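Local atomic coordinates of protein kinase, putative (Bodo saltans, PDB entry 6TLY), a protein that acts in the unconventional kinetochore as KKT2, whose zinc-binding central domain, the piece described here, serves centromere localization, and is probably also a serine/threonine kinase. Residues Gly7-Met12 with Gln61-Arg66; Asn13-Glu18 with Glu52-Asp57; Phe30-Cys35 with Tyr56-Gln61; Phe73-Cys78 with Arg93-Pro98. One frame throughout, in Å; residues are numbered along the deposited sequence.

Interactions 1, 2 and 3 form one cluster, their centres 10 to 11 Å apart, in the C1-like part of the domain, where two zinc ions are held. Interaction 2 lies at the zinc bound by three cysteines and a histidine, one of them Cys11 of interaction 1; interaction 3 lies at the four-cysteine zinc, completed by Cys62 of interaction 1. Strand 56-59 serves both interactions 2 and 3; Tyr56 and Asp57 are common to them, Tyr56 packing against Cys11 and Met12 as well. Interaction 4 lies in a separate zinc finger further along the chain. Its centre is about 16 Å from that of interaction 2 and 23 to 24 Å from those of interactions 3 and 1, and it touches none of them.

Interaction 1 (Gly7-Met12 with Gln61-Arg66); sequences GAIQCM and QCAESR. With ZN (zinc ion), chain B; ZN (zinc ion), chain C.
A Schellman motif ends helix 60-65, and its residue of positive phi, Arg66, reaches back with Ala63 and Glu64 to meet Gly7 and Ile9 of the loop that leads into the zinc-binding core. Arg66 N returns to Ala63 O in the last turn. The side chain then bends at its second torsion (chi2 82°), which brings CD to 3.6 Å from Gly7 O, and NE donates to the same Gly7 O at 2.7 Å. The bond is short but not straight (144° at the hydrogen), and the carbonyl oxygen lies somewhat out of the guanidinium plane. A second grip comes from the helix itself: NH1 donates to Glu64 O at 2.8 Å, this time within the plane. Two carbonyls thus fix the rotation of the guanidinium and present one of its faces to Ile9, whose CG1 rests 3.6 Å from NH2. The two side chains cross at about a right angle. Branched at CB, isoleucine can serve several neighbours: CG2 meets Ala63 CB at 4.0 Å, while CD1 reaches Glu64 CG at the same separation. Alanine's small methyl lets the loop approach the helix, and the aliphatic part of Glu64 adds to the apolar patch while its OE2 is hydrogen-bonded by Tyr47 and Tyr49. Gly7 itself has a positive phi, easily taken up without a side chain. Further along each segment, Cys11 and Cys62 bind different zinc ions, and the ligand pairs of the two sites alternate along the chain, the cross-brace topology found in RING-related zinc domains.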
loop_
_atom_site.group_PDB
_atom_site.type_symbol
_atom_site.label_atom_id
_atom_site.label_comp_id
_atom_site.label_asym_id
_atom_site.label_seq_id
_atom_site.Cartn_x
_atom_site.Cartn_y
_atom_site.Cartn_z
ATOM N N GLY A 7 -9.697 -1.674 12.327
ATOM C CA GLY A 7 -8.759 -0.688 12.905
ATOM C C GLY A 7 -7.297 -1.118 13.034
ATOM O O GLY A 7 -6.563 -0.296 13.551
ATOM N N ALA A 8 -6.882 -2.316 12.573
ATOM C CA ALA A 8 -5.479 -2.845 12.652
ATOM C C ALA A 8 -4.562 -2.253 11.553
ATOM O O ALA A 8 -5.174 -1.647 10.679
ATOM C CB ALA A 8 -5.529 -4.348 12.561
ATOM N N ILE A 9 -3.247 -2.396 11.572
ATOM C CA ILE A 9 -2.529 -1.763 10.430
ATOM C C ILE A 9 -2.695 -2.644 9.189
ATOM O O ILE A 9 -1.971 -3.610 9.033
ATOM C CB ILE A 9 -1.073 -1.416 10.733
ATOM C CG1 ILE A 9 -0.984 -0.466 11.925
ATOM C CG2 ILE A 9 -0.436 -0.822 9.494
ATOM C CD1 ILE A 9 0.383 0.037 12.178
ATOM N N GLN A 10 -3.546 -2.185 8.296
ATOM C CA GLN A 10 -3.949 -2.964 7.125
ATOM C C GLN A 10 -3.877 -2.147 5.835
ATOM O O GLN A 10 -3.911 -0.946 5.869
ATOM C CB GLN A 10 -5.378 -3.455 7.363
ATOM N N CYS A 11 -3.859 -2.856 4.715
ATOM C CA CYS A 11 -3.906 -2.209 3.389
ATOM C C CYS A 11 -5.369 -1.948 2.993
ATOM O O CYS A 11 -6.251 -2.199 3.760
ATOM C CB CYS A 11 -3.259 -3.119 2.362
ATOM S SG CYS A 11 -4.305 -4.550 2.046
ATOM N N MET A 12 -5.602 -1.458 1.783
ATOM C CA MET A 12 -6.975 -1.160 1.357
ATOM C C MET A 12 -7.818 -2.419 1.185
ATOM O O MET A 12 -9.049 -2.315 1.187
ATOM C CB MET A 12 -7.009 -0.386 0.019
ATOM C CG MET A 12 -6.065 0.784 -0.043
ATOM S SD MET A 12 -6.144 1.589 -1.659
ATOM C CE MET A 12 -7.494 2.700 -1.381
ATOM N N GLN A 61 3.675 7.437 9.525
ATOM C CA GLN A 61 2.706 8.416 10.037
ATOM C C GLN A 61 1.289 8.056 9.613
ATOM O O GLN A 61 0.399 8.015 10.459
ATOM C CB GLN A 61 3.070 9.831 9.550
ATOM C CG GLN A 61 3.667 10.732 10.623
ATOM C CD GLN A 61 4.602 11.794 10.063
ATOM O OE1 GLN A 61 4.698 12.013 8.842
ATOM N NE2 GLN A 61 5.317 12.482 10.952
ATOM N N CYS A 62 1.084 7.761 8.321
ATOM C CA CYS A 62 -0.244 7.390 7.841
ATOM C C CYS A 62 -0.666 6.012 8.389
ATOM O O CYS A 62 -1.814 5.840 8.824
ATOM C CB CYS A 62 -0.313 7.431 6.315
ATOM S SG CYS A 62 -0.235 9.089 5.592
ATOM N N ALA A 63 0.260 5.043 8.398
ATOM C CA ALA A 63 -0.058 3.692 8.834
ATOM C C ALA A 63 -0.511 3.587 10.308
ATOM O O ALA A 63 -1.580 3.036 10.589
ATOM C CB ALA A 63 1.111 2.763 8.560
ATOM N N GLU A 64 0.248 4.197 11.210
ATOM C CA GLU A 64 0.006 4.148 12.638
ATOM C C GLU A 64 -1.191 5.010 13.050
ATOM O O GLU A 64 -1.932 4.605 13.947
ATOM C CB GLU A 64 1.304 4.479 13.387
ATOM C CG GLU A 64 2.315 3.349 13.197
ATOM C CD GLU A 64 3.755 3.668 13.555
ATOM O OE1 GLU A 64 3.985 4.751 14.133
ATOM O OE2 GLU A 64 4.656 2.855 13.238
ATOM N N SER A 65 -1.462 6.109 12.332
ATOM C CA SER A 65 -2.657 6.920 12.620
ATOM C C SER A 65 -3.937 6.398 11.905
ATOM O O SER A 65 -5.014 6.957 12.103
ATOM C CB SER A 65 -2.412 8.389 12.287
ATOM O OG SER A 65 -2.473 8.638 10.893
ATOM N N ARG A 66 -3.817 5.330 11.097
ATOM C CA ARG A 66 -4.913 4.730 10.348
ATOM C C ARG A 66 -5.509 5.701 9.348
ATOM O O ARG A 66 -6.724 5.761 9.186
ATOM C CB ARG A 66 -5.987 4.119 11.264
ATOM C CG ARG A 66 -5.604 2.737 11.719
ATOM C CD ARG A 66 -4.654 2.732 12.884
ATOM N NE ARG A 66 -4.421 1.378 13.391
ATOM C CZ ARG A 66 -3.438 1.050 14.225
ATOM N NH1 ARG A 66 -2.565 1.964 14.625
ATOM N NH2 ARG A 66 -3.311 -0.201 14.650
HETATM ZN ZN ZN B . -3.063 -6.039 0.537
HETATM ZN ZN ZN C . 1.805 9.045 4.499
#

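Interaction 2 (Asn13-Glu18 with Glu52-Asp57); sequences NRHKME and EKCDYD. With ZN (zinc ion), chain B; SO4 (sulfate ion), chain F.
His15 and Cys54 meet at a zinc ion of the C1-like fold, where Cys11 and Cys51 complete the coordination. The imidazole binds the metal through ND1 at 2.1 Å, and Cys54 SG, itself 2.4 Å from the zinc, sits at the ring's edge and near its plane. Both faces of the ring are covered. Asn13 O lies over the centre of one; over the other the chain of Lys53 crosses obliquely, its CD standing 3.8 Å from the ring centroid, almost on the normal (6° off), in a CH-pi contact. Lysine suits this place because its methylenes cover the imidazole face. Lys53 NZ and His15 NE2 also make weak bonds to a sulfate, probably from the crystallisation liquor. Asn13 belongs to the second shell. Its chi1 (-62°) sets CG beside the backbone N, the thiolate sulfur lies near the amide plane, and ND2 donates to Cys54 SG at 3.3 Å in a nearly straight bond (161°); OD1 accepts from Lys81 N. An alanine here would probably leave Cys54 SG without this donor and Lys81 N without its acceptor, making the sulfur's charge less well balanced. Asp55, of positive phi, and Tyr56, first residue of strand 56-59, both face Cys51 in a G1 beta bulge. Tyr56 points its CB toward segment 13-18, and its ring meets Met17. That pair crosses at about a right angle as a Met-aromatic contact: Met17 SD lies at the edge of the ring, 5.0 Å from its centroid, and CE touches Tyr56 CD2 at 3.5 Å.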
loop_
_atom_site.group_PDB
_atom_site.type_symbol
_atom_site.label_atom_id
_atom_site.label_comp_id
_atom_site.label_asym_id
_atom_site.label_seq_id
_atom_site.Cartn_x
_atom_site.Cartn_y
_atom_site.Cartn_z
ATOM N N ASN A 13 -7.175 -3.581 0.973
ATOM C CA ASN A 13 -7.884 -4.838 0.781
ATOM C C ASN A 13 -7.857 -5.754 2.012
ATOM O O ASN A 13 -7.932 -6.971 1.875
ATOM C CB ASN A 13 -7.368 -5.537 -0.468
ATOM C CG ASN A 13 -7.636 -4.665 -1.678
ATOM O OD1 ASN A 13 -8.794 -4.390 -2.011
ATOM N ND2 ASN A 13 -6.592 -4.168 -2.338
ATOM N N ARG A 14 -7.722 -5.141 3.194
ATOM C CA ARG A 14 -7.753 -5.731 4.528
ATOM C C ARG A 14 -6.688 -6.807 4.820
ATOM O O ARG A 14 -6.948 -7.669 5.647
ATOM C CB ARG A 14 -9.163 -6.255 4.852
ATOM C CG ARG A 14 -10.191 -5.137 4.767
ATOM C CD ARG A 14 -11.583 -5.541 5.238
ATOM N NE ARG A 14 -12.535 -4.437 5.086
ATOM C CZ ARG A 14 -12.681 -3.446 5.963
ATOM N NH1 ARG A 14 -11.944 -3.412 7.069
ATOM N NH2 ARG A 14 -13.561 -2.477 5.738
ATOM N N HIS A 15 -5.499 -6.698 4.235
ATOM C CA HIS A 15 -4.385 -7.617 4.570
ATOM C C HIS A 15 -3.512 -6.929 5.616
ATOM O O HIS A 15 -3.455 -5.705 5.625
ATOM C CB HIS A 15 -3.480 -7.937 3.376
ATOM C CG HIS A 15 -4.182 -8.414 2.158
ATOM N ND1 HIS A 15 -4.183 -7.717 1.001
ATOM C CD2 HIS A 15 -4.913 -9.517 1.926
ATOM C CE1 HIS A 15 -4.891 -8.352 0.112
ATOM N NE2 HIS A 15 -5.354 -9.450 0.646
ATOM N N LYS A 16 -2.831 -7.712 6.435
ATOM C CA LYS A 16 -1.906 -7.111 7.420
ATOM C C LYS A 16 -0.673 -6.591 6.660
ATOM O O LYS A 16 -0.234 -7.243 5.752
ATOM C CB LYS A 16 -1.548 -8.125 8.512
ATOM C CG LYS A 16 -0.248 -7.835 9.249
ATOM C CD LYS A 16 -0.028 -8.517 10.555
ATOM C CE LYS A 16 1.309 -8.136 11.158
ATOM N NZ LYS A 16 1.362 -8.387 12.615
ATOM N N MET A 17 -0.125 -5.465 7.064
ATOM C CA MET A 17 1.049 -4.922 6.352
ATOM C C MET A 17 2.354 -5.198 7.103
ATOM O O MET A 17 2.325 -5.317 8.310
ATOM C CB MET A 17 0.857 -3.433 6.109
ATOM C CG MET A 17 -0.151 -3.200 5.031
ATOM S SD MET A 17 -0.407 -1.514 4.693
ATOM C CE MET A 17 0.981 -1.157 3.644
ATOM N N GLU A 18 3.436 -5.340 6.346
ATOM C CA GLU A 18 4.775 -5.615 6.904
ATOM C C GLU A 18 5.498 -4.286 7.154
ATOM O O GLU A 18 5.522 -3.464 6.277
ATOM C CB GLU A 18 5.539 -6.487 5.906
ATOM C CG GLU A 18 6.849 -7.060 6.409
ATOM C CD GLU A 18 7.576 -7.995 5.441
ATOM O OE1 GLU A 18 6.914 -8.601 4.600
ATOM O OE2 GLU A 18 8.811 -8.094 5.515
ATOM N N GLU A 52 2.746 -6.450 -0.081
ATOM C CA GLU A 52 3.404 -6.895 -1.304
ATOM C C GLU A 52 2.403 -7.352 -2.345
ATOM O O GLU A 52 2.517 -6.981 -3.515
ATOM C CB GLU A 52 4.415 -8.013 -1.003
ATOM C CG GLU A 52 5.253 -8.409 -2.221
ATOM C CD GLU A 52 6.073 -7.283 -2.832
ATOM O OE1 GLU A 52 6.863 -6.657 -2.091
ATOM O OE2 GLU A 52 5.946 -7.036 -4.056
ATOM N N LYS A 53 1.371 -8.068 -1.909
ATOM C CA LYS A 53 0.366 -8.574 -2.843
ATOM C C LYS A 53 -0.502 -7.462 -3.447
ATOM O O LYS A 53 -1.023 -7.639 -4.545
ATOM C CB LYS A 53 -0.468 -9.698 -2.217
ATOM C CG LYS A 53 -1.397 -9.248 -1.120
ATOM C CD LYS A 53 -1.409 -10.226 0.057
ATOM C CE LYS A 53 -2.051 -11.550 -0.260
ATOM N NZ LYS A 53 -2.312 -12.343 0.981
ATOM N N CYS A 54 -0.629 -6.314 -2.774
ATOM C CA CYS A 54 -1.394 -5.184 -3.306
ATOM C C CYS A 54 -0.521 -4.097 -3.926
ATOM O O CYS A 54 -1.086 -3.160 -4.491
ATOM C CB CYS A 54 -2.283 -4.580 -2.219
ATOM S SG CYS A 54 -3.664 -5.635 -1.704
ATOM N N ASP A 55 0.826 -4.139 -3.737
ATOM C CA ASP A 55 1.781 -3.080 -4.155
ATOM C C ASP A 55 1.311 -1.762 -3.503
ATOM O O ASP A 55 1.041 -0.776 -4.192
ATOM C CB ASP A 55 1.879 -2.926 -5.687
ATOM C CG ASP A 55 2.899 -1.874 -6.092
ATOM O OD1 ASP A 55 3.917 -1.738 -5.389
ATOM O OD2 ASP A 55 2.665 -1.178 -7.096
ATOM N N TYR A 56 1.106 -1.823 -2.197
ATOM C CA TYR A 56 0.593 -0.697 -1.395
ATOM C C TYR A 56 1.666 -0.298 -0.389
ATOM O O TYR A 56 2.018 -1.105 0.421
ATOM C CB TYR A 56 -0.682 -1.119 -0.680
ATOM C CG TYR A 56 -1.406 -0.032 0.055
ATOM C CD1 TYR A 56 -1.972 1.031 -0.614
ATOM C CD2 TYR A 56 -1.548 -0.080 1.424
ATOM C CE1 TYR A 56 -2.679 2.014 0.051
ATOM C CE2 TYR A 56 -2.250 0.894 2.105
ATOM C CZ TYR A 56 -2.807 1.953 1.425
ATOM O OH TYR A 56 -3.500 2.888 2.109
ATOM N N ASP A 57 2.143 0.930 -0.516
ATOM C CA ASP A 57 3.211 1.495 0.311
ATOM C C ASP A 57 2.726 2.689 1.083
ATOM O O ASP A 57 2.200 3.615 0.483
ATOM C CB ASP A 57 4.324 2.021 -0.602
ATOM C CG ASP A 57 5.022 0.936 -1.358
ATOM O OD1 ASP A 57 5.289 -0.113 -0.755
ATOM O OD2 ASP A 57 5.272 1.125 -2.576
HETATM ZN ZN ZN B . -3.063 -6.039 0.537
HETATM S S SO4 F . -6.186 -13.221 0.695
HETATM O O1 SO4 F . -6.234 -14.678 0.541
HETATM O O2 SO4 F . -5.617 -12.882 1.999
HETATM O O3 SO4 F . -7.528 -12.646 0.619
HETATM O O4 SO4 F . -5.347 -12.659 -0.371
#

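Interaction 3 (Phe30-Cys35 with Tyr56-Gln61); sequences FDCNVC and YDVCNQ. With ZN (zinc ion), chain C.
Cys32, Cys35 and Cys59 bind one zinc ion through SG at 2.4, 2.3 and 2.3 Å, with Cys62 as fourth ligand. Cys32 SG is gripped further by three backbone donors. Cys59 N comes from across the contact, 3.3 Å from Cys32 SG and almost straight (170°); Val34 N and Cys35 N come from its own loop. Such N-H groups would help to spread the thiolate's negative charge, and they mark the Cys-x-x-Cys turn as a zinc knuckle, here at the four-cysteine site of the C1-like fold. Asn33 ties the knuckle to strand 56-59: its N donates to Asp57 O at 2.9 Å, and Asp57 N donates to Asn33 OD1 at 3.0 Å, from well above the amide plane. The amide is held by ND2, bonded to Asp31 O and to a water that donates to Asp57 OD2, while Lys87 NZ also reaches OD1. A leucine in its place would probably leave Asp57 N and Lys87 NZ without this acceptor and Asp31 O and the water without their donor, the backbone bond remaining. Farther out, Phe30 lays one ring face on Asp57 CB, 3.8 Å from the ring centroid, while Asp57 OD1 forms a salt bridge with Arg50. Val34 CG2 packs against Tyr56 OH at 3.3 Å.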
loop_
_atom_site.group_PDB
_atom_site.type_symbol
_atom_site.label_atom_id
_atom_site.label_comp_id
_atom_site.label_asym_id
_atom_site.label_seq_id
_atom_site.Cartn_x
_atom_site.Cartn_y
_atom_site.Cartn_z
ATOM N N PHE A 30 9.475 5.609 -2.551
ATOM C CA PHE A 30 8.110 5.727 -3.048
ATOM C C PHE A 30 7.502 6.999 -2.537
ATOM O O PHE A 30 8.017 7.595 -1.596
ATOM C CB PHE A 30 7.267 4.534 -2.526
ATOM C CG PHE A 30 7.102 4.501 -1.020
ATOM C CD1 PHE A 30 8.092 3.987 -0.208
ATOM C CD2 PHE A 30 5.968 5.024 -0.417
ATOM C CE1 PHE A 30 7.941 3.976 1.168
ATOM C CE2 PHE A 30 5.829 5.025 0.964
ATOM C CZ PHE A 30 6.812 4.499 1.742
ATOM N N ASP A 31 6.371 7.390 -3.109
ATOM C CA ASP A 31 5.596 8.496 -2.589
ATOM C C ASP A 31 4.475 7.810 -1.810
ATOM O O ASP A 31 3.724 6.998 -2.394
ATOM C CB ASP A 31 5.025 9.328 -3.739
ATOM C CG ASP A 31 6.101 10.064 -4.512
ATOM O OD1 ASP A 31 7.049 10.581 -3.871
ATOM O OD2 ASP A 31 6.002 10.122 -5.761
ATOM N N CYS A 32 4.288 8.146 -0.499
ATOM C CA CYS A 32 3.236 7.528 0.323
ATOM C C CYS A 32 1.922 7.430 -0.397
ATOM O O CYS A 32 1.476 8.436 -0.947
ATOM C CB CYS A 32 3.053 8.246 1.655
ATOM S SG CYS A 32 1.773 7.502 2.695
ATOM N N ASN A 33 1.345 6.227 -0.450
ATOM C CA ASN A 33 0.108 6.045 -1.200
ATOM C C ASN A 33 -1.103 6.768 -0.574
ATOM O O ASN A 33 -2.131 6.910 -1.242
ATOM C CB ASN A 33 -0.165 4.595 -1.413
ATOM C CG ASN A 33 0.853 3.845 -2.253
ATOM O OD1 ASN A 33 0.678 2.666 -2.502
ATOM N ND2 ASN A 33 1.937 4.495 -2.727
ATOM N N VAL A 34 -0.976 7.246 0.670
ATOM C CA VAL A 34 -2.048 7.999 1.327
ATOM C C VAL A 34 -1.767 9.512 1.298
ATOM O O VAL A 34 -2.593 10.276 0.797
ATOM C CB VAL A 34 -2.315 7.508 2.773
ATOM C CG1 VAL A 34 -3.339 8.406 3.488
ATOM C CG2 VAL A 34 -2.761 6.052 2.797
ATOM N N CYS A 35 -0.606 9.954 1.822
ATOM C CA CYS A 35 -0.330 11.392 1.930
ATOM C C CYS A 35 0.558 11.979 0.826
ATOM O O CYS A 35 0.823 13.167 0.876
ATOM C CB CYS A 35 0.249 11.709 3.307
ATOM S SG CYS A 35 1.965 11.166 3.515
ATOM N N TYR A 56 1.106 -1.823 -2.197
ATOM C CA TYR A 56 0.593 -0.697 -1.395
ATOM C C TYR A 56 1.666 -0.298 -0.389
ATOM O O TYR A 56 2.018 -1.105 0.421
ATOM C CB TYR A 56 -0.682 -1.119 -0.680
ATOM C CG TYR A 56 -1.406 -0.032 0.055
ATOM C CD1 TYR A 56 -1.972 1.031 -0.614
ATOM C CD2 TYR A 56 -1.548 -0.080 1.424
ATOM C CE1 TYR A 56 -2.679 2.014 0.051
ATOM C CE2 TYR A 56 -2.250 0.894 2.105
ATOM C CZ TYR A 56 -2.807 1.953 1.425
ATOM O OH TYR A 56 -3.500 2.888 2.109
ATOM N N ASP A 57 2.143 0.930 -0.516
ATOM C CA ASP A 57 3.211 1.495 0.311
ATOM C C ASP A 57 2.726 2.689 1.083
ATOM O O ASP A 57 2.200 3.615 0.483
ATOM C CB ASP A 57 4.324 2.021 -0.602
ATOM C CG ASP A 57 5.022 0.936 -1.358
ATOM O OD1 ASP A 57 5.289 -0.113 -0.755
ATOM O OD2 ASP A 57 5.272 1.125 -2.576
ATOM N N VAL A 58 2.881 2.653 2.373
ATOM C CA VAL A 58 2.489 3.810 3.243
ATOM C C VAL A 58 3.620 4.233 4.251
ATOM O O VAL A 58 4.444 3.427 4.928
ATOM C CB VAL A 58 1.168 3.476 3.962
ATOM C CG1 VAL A 58 1.310 2.316 4.920
ATOM C CG2 VAL A 58 0.564 4.667 4.670
ATOM N N CYS A 59 3.676 5.550 4.531
ATOM C CA CYS A 59 4.661 6.054 5.514
ATOM C C CYS A 59 4.215 5.623 6.941
ATOM O O CYS A 59 3.050 5.276 7.142
ATOM C CB CYS A 59 4.835 7.578 5.406
ATOM S SG CYS A 59 3.459 8.562 6.080
ATOM N N ASN A 60 5.134 5.659 7.932
ATOM C CA ASN A 60 4.776 5.248 9.283
ATOM C C ASN A 60 3.680 6.137 9.877
ATOM O O ASN A 60 2.858 5.639 10.639
ATOM C CB ASN A 60 5.993 5.228 10.192
ATOM C CG ASN A 60 6.740 6.540 10.219
ATOM O OD1 ASN A 60 7.345 6.960 9.231
ATOM N ND2 ASN A 60 6.719 7.224 11.368
ATOM N N GLN A 61 3.675 7.437 9.525
ATOM C CA GLN A 61 2.706 8.416 10.037
ATOM C C GLN A 61 1.289 8.056 9.613
ATOM O O GLN A 61 0.399 8.015 10.459
ATOM C CB GLN A 61 3.070 9.831 9.550
ATOM C CG GLN A 61 3.667 10.732 10.623
ATOM C CD GLN A 61 4.602 11.794 10.063
ATOM O OE1 GLN A 61 4.698 12.013 8.842
ATOM N NE2 GLN A 61 5.317 12.482 10.952
HETATM ZN ZN ZN C . 1.805 9.045 4.499
HETATM O O HOH W 1 4.075 3.015 -4.250
#

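Interaction 4 (Phe73-Cys78 with Arg93-Pro98); sequences FLCAKC and RGCRGP. With ZN (zinc ion), chain D.
Cys75 and Cys95 both carry SG anti to the backbone N (chi1 173° and -178°), whereas Cys78 tucks SG between its N and carbonyl carbon (68°), and the three sulfurs converge on one zinc ion. The metal lies 2.4 Å from Cys75 SG and 2.3 Å from both Cys78 SG and Cys95 SG. His91 NE2 is the fourth ligand. Across the contact Cys95 SG stands 3.9 Å from Cys75 SG, a separation set by their common metal. Weak hydrogen bonds reach two of these sulfurs, from Cys78 N to Cys75 SG and from Gly97 N to Cys95 SG. The site belongs to a finger of the C2H2 kind, in which a short hairpin of strands 73-74 and 81-82 supplies two cysteines and helix 85-93 the histidine; the last ligand is here a cysteine placed beyond the helix, where classical fingers have a second histidine. Lys77, between the two hairpin cysteines, ties that tail back. Its NZ donates to Cys95 O at 2.8 Å, with Ser92 OG as a further partner. Lysine suits the place because its chain is long enough to bring NZ to that oxygen, Lys77 CD and CE each lying 3.2 Å from Cys95 O on the way. Beyond Cys95 the chain passes in an extended conformation through Gly97, whose backbone angles would drive any CB into Pro98 CD and the preceding carbonyl oxygen, and whose CA lies 3.7 Å from Lys77 O. Pro98 packs on the Cys75-Cys78 loop, its CD also 3.7 Å from Lys77 O and its N against Cys78 CB.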
loop_
_atom_site.group_PDB
_atom_site.type_symbol
_atom_site.label_atom_id
_atom_site.label_comp_id
_atom_site.label_asym_id
_atom_site.label_seq_id
_atom_site.Cartn_x
_atom_site.Cartn_y
_atom_site.Cartn_z
ATOM N N PHE A 73 -9.944 3.269 -6.279
ATOM C CA PHE A 73 -10.143 2.806 -7.653
ATOM C C PHE A 73 -10.245 1.278 -7.595
ATOM O O PHE A 73 -9.338 0.626 -7.103
ATOM C CB PHE A 73 -8.980 3.234 -8.549
ATOM C CG PHE A 73 -8.868 4.738 -8.648
ATOM C CD1 PHE A 73 -8.155 5.459 -7.706
ATOM C CD2 PHE A 73 -9.536 5.435 -9.643
ATOM C CE1 PHE A 73 -8.081 6.847 -7.773
ATOM C CE2 PHE A 73 -9.487 6.827 -9.691
ATOM C CZ PHE A 73 -8.747 7.522 -8.763
ATOM N N LEU A 74 -11.336 0.718 -8.093
ATOM C CA LEU A 74 -11.582 -0.712 -8.002
ATOM C C LEU A 74 -11.481 -1.415 -9.346
ATOM O O LEU A 74 -11.957 -0.891 -10.363
ATOM C CB LEU A 74 -12.977 -0.955 -7.407
ATOM C CG LEU A 74 -13.095 -0.840 -5.881
ATOM C CD1 LEU A 74 -13.129 0.602 -5.426
ATOM C CD2 LEU A 74 -14.380 -1.504 -5.394
ATOM N N CYS A 75 -10.947 -2.637 -9.323
ATOM C CA CYS A 75 -10.881 -3.456 -10.511
ATOM C C CYS A 75 -12.239 -4.113 -10.695
ATOM O O CYS A 75 -12.735 -4.774 -9.780
ATOM C CB CYS A 75 -9.771 -4.498 -10.397
ATOM S SG CYS A 75 -9.754 -5.685 -11.762
ATOM N N ALA A 76 -12.844 -3.943 -11.877
ATOM C CA ALA A 76 -14.141 -4.549 -12.150
ATOM C C ALA A 76 -14.065 -6.072 -12.192
ATOM O O ALA A 76 -15.046 -6.728 -11.881
ATOM C CB ALA A 76 -14.692 -4.027 -13.476
ATOM N N LYS A 77 -12.913 -6.635 -12.570
ATOM C CA LYS A 77 -12.787 -8.072 -12.760
ATOM C C LYS A 77 -12.562 -8.885 -11.479
ATOM O O LYS A 77 -13.035 -10.022 -11.409
ATOM C CB LYS A 77 -11.695 -8.347 -13.797
ATOM C CG LYS A 77 -12.080 -7.730 -15.141
ATOM C CD LYS A 77 -10.906 -7.603 -16.074
ATOM C CE LYS A 77 -10.046 -6.403 -15.767
ATOM N NZ LYS A 77 -9.002 -6.223 -16.814
ATOM N N CYS A 78 -11.895 -8.309 -10.455
ATOM C CA CYS A 78 -11.652 -9.065 -9.214
ATOM C C CYS A 78 -12.109 -8.359 -7.933
ATOM O O CYS A 78 -12.100 -8.972 -6.868
ATOM C CB CYS A 78 -10.191 -9.484 -9.116
ATOM S SG CYS A 78 -9.033 -8.109 -8.870
ATOM N N ARG A 93 -4.155 -4.565 -16.686
ATOM C CA ARG A 93 -3.492 -5.085 -17.882
ATOM C C ARG A 93 -3.301 -6.614 -17.800
ATOM O O ARG A 93 -3.513 -7.322 -18.789
ATOM C CB ARG A 93 -2.140 -4.381 -18.054
ATOM C CG ARG A 93 -1.344 -4.849 -19.269
ATOM C CD ARG A 93 -1.499 -3.922 -20.461
ATOM N NE ARG A 93 -1.067 -2.561 -20.142
ATOM C CZ ARG A 93 -1.322 -1.495 -20.896
ATOM N NH1 ARG A 93 -2.006 -1.619 -22.027
ATOM N NH2 ARG A 93 -0.899 -0.294 -20.521
ATOM N N GLY A 94 -3.001 -7.104 -16.594
ATOM C CA GLY A 94 -2.783 -8.520 -16.343
ATOM C C GLY A 94 -3.896 -9.233 -15.602
ATOM O O GLY A 94 -3.718 -10.383 -15.222
ATOM N N CYS A 95 -5.059 -8.596 -15.419
ATOM C CA CYS A 95 -6.172 -9.215 -14.696
ATOM C C CYS A 95 -7.334 -9.587 -15.576
ATOM O O CYS A 95 -7.886 -8.745 -16.268
ATOM C CB CYS A 95 -6.637 -8.356 -13.519
ATOM S SG CYS A 95 -7.982 -9.100 -12.547
ATOM N N ARG A 96 -7.732 -10.849 -15.521
ATOM C CA ARG A 96 -8.929 -11.375 -16.193
ATOM C C ARG A 96 -9.939 -11.959 -15.190
ATOM O O ARG A 96 -10.903 -12.600 -15.596
ATOM C CB ARG A 96 -8.563 -12.461 -17.208
ATOM C CG ARG A 96 -7.472 -12.027 -18.150
ATOM C CD ARG A 96 -7.984 -11.461 -19.457
ATOM N NE ARG A 96 -6.869 -11.254 -20.386
ATOM C CZ ARG A 96 -6.327 -12.208 -21.139
ATOM N NH1 ARG A 96 -6.800 -13.449 -21.096
ATOM N NH2 ARG A 96 -5.298 -11.933 -21.926
ATOM N N GLY A 97 -9.688 -11.785 -13.900
ATOM C CA GLY A 97 -10.535 -12.313 -12.848
ATOM C C GLY A 97 -9.742 -12.643 -11.604
ATOM O O GLY A 97 -8.524 -12.447 -11.544
ATOM N N PRO A 98 -10.439 -13.132 -10.577
ATOM C CA PRO A 98 -9.755 -13.443 -9.312
ATOM C C PRO A 98 -8.687 -14.537 -9.414
ATOM O O PRO A 98 -8.849 -15.489 -10.172
ATOM C CB PRO A 98 -10.901 -13.870 -8.387
ATOM C CG PRO A 98 -12.037 -14.238 -9.295
ATOM C CD PRO A 98 -11.893 -13.374 -10.502
HETATM ZN ZN ZN D . -8.323 -7.413 -10.965
#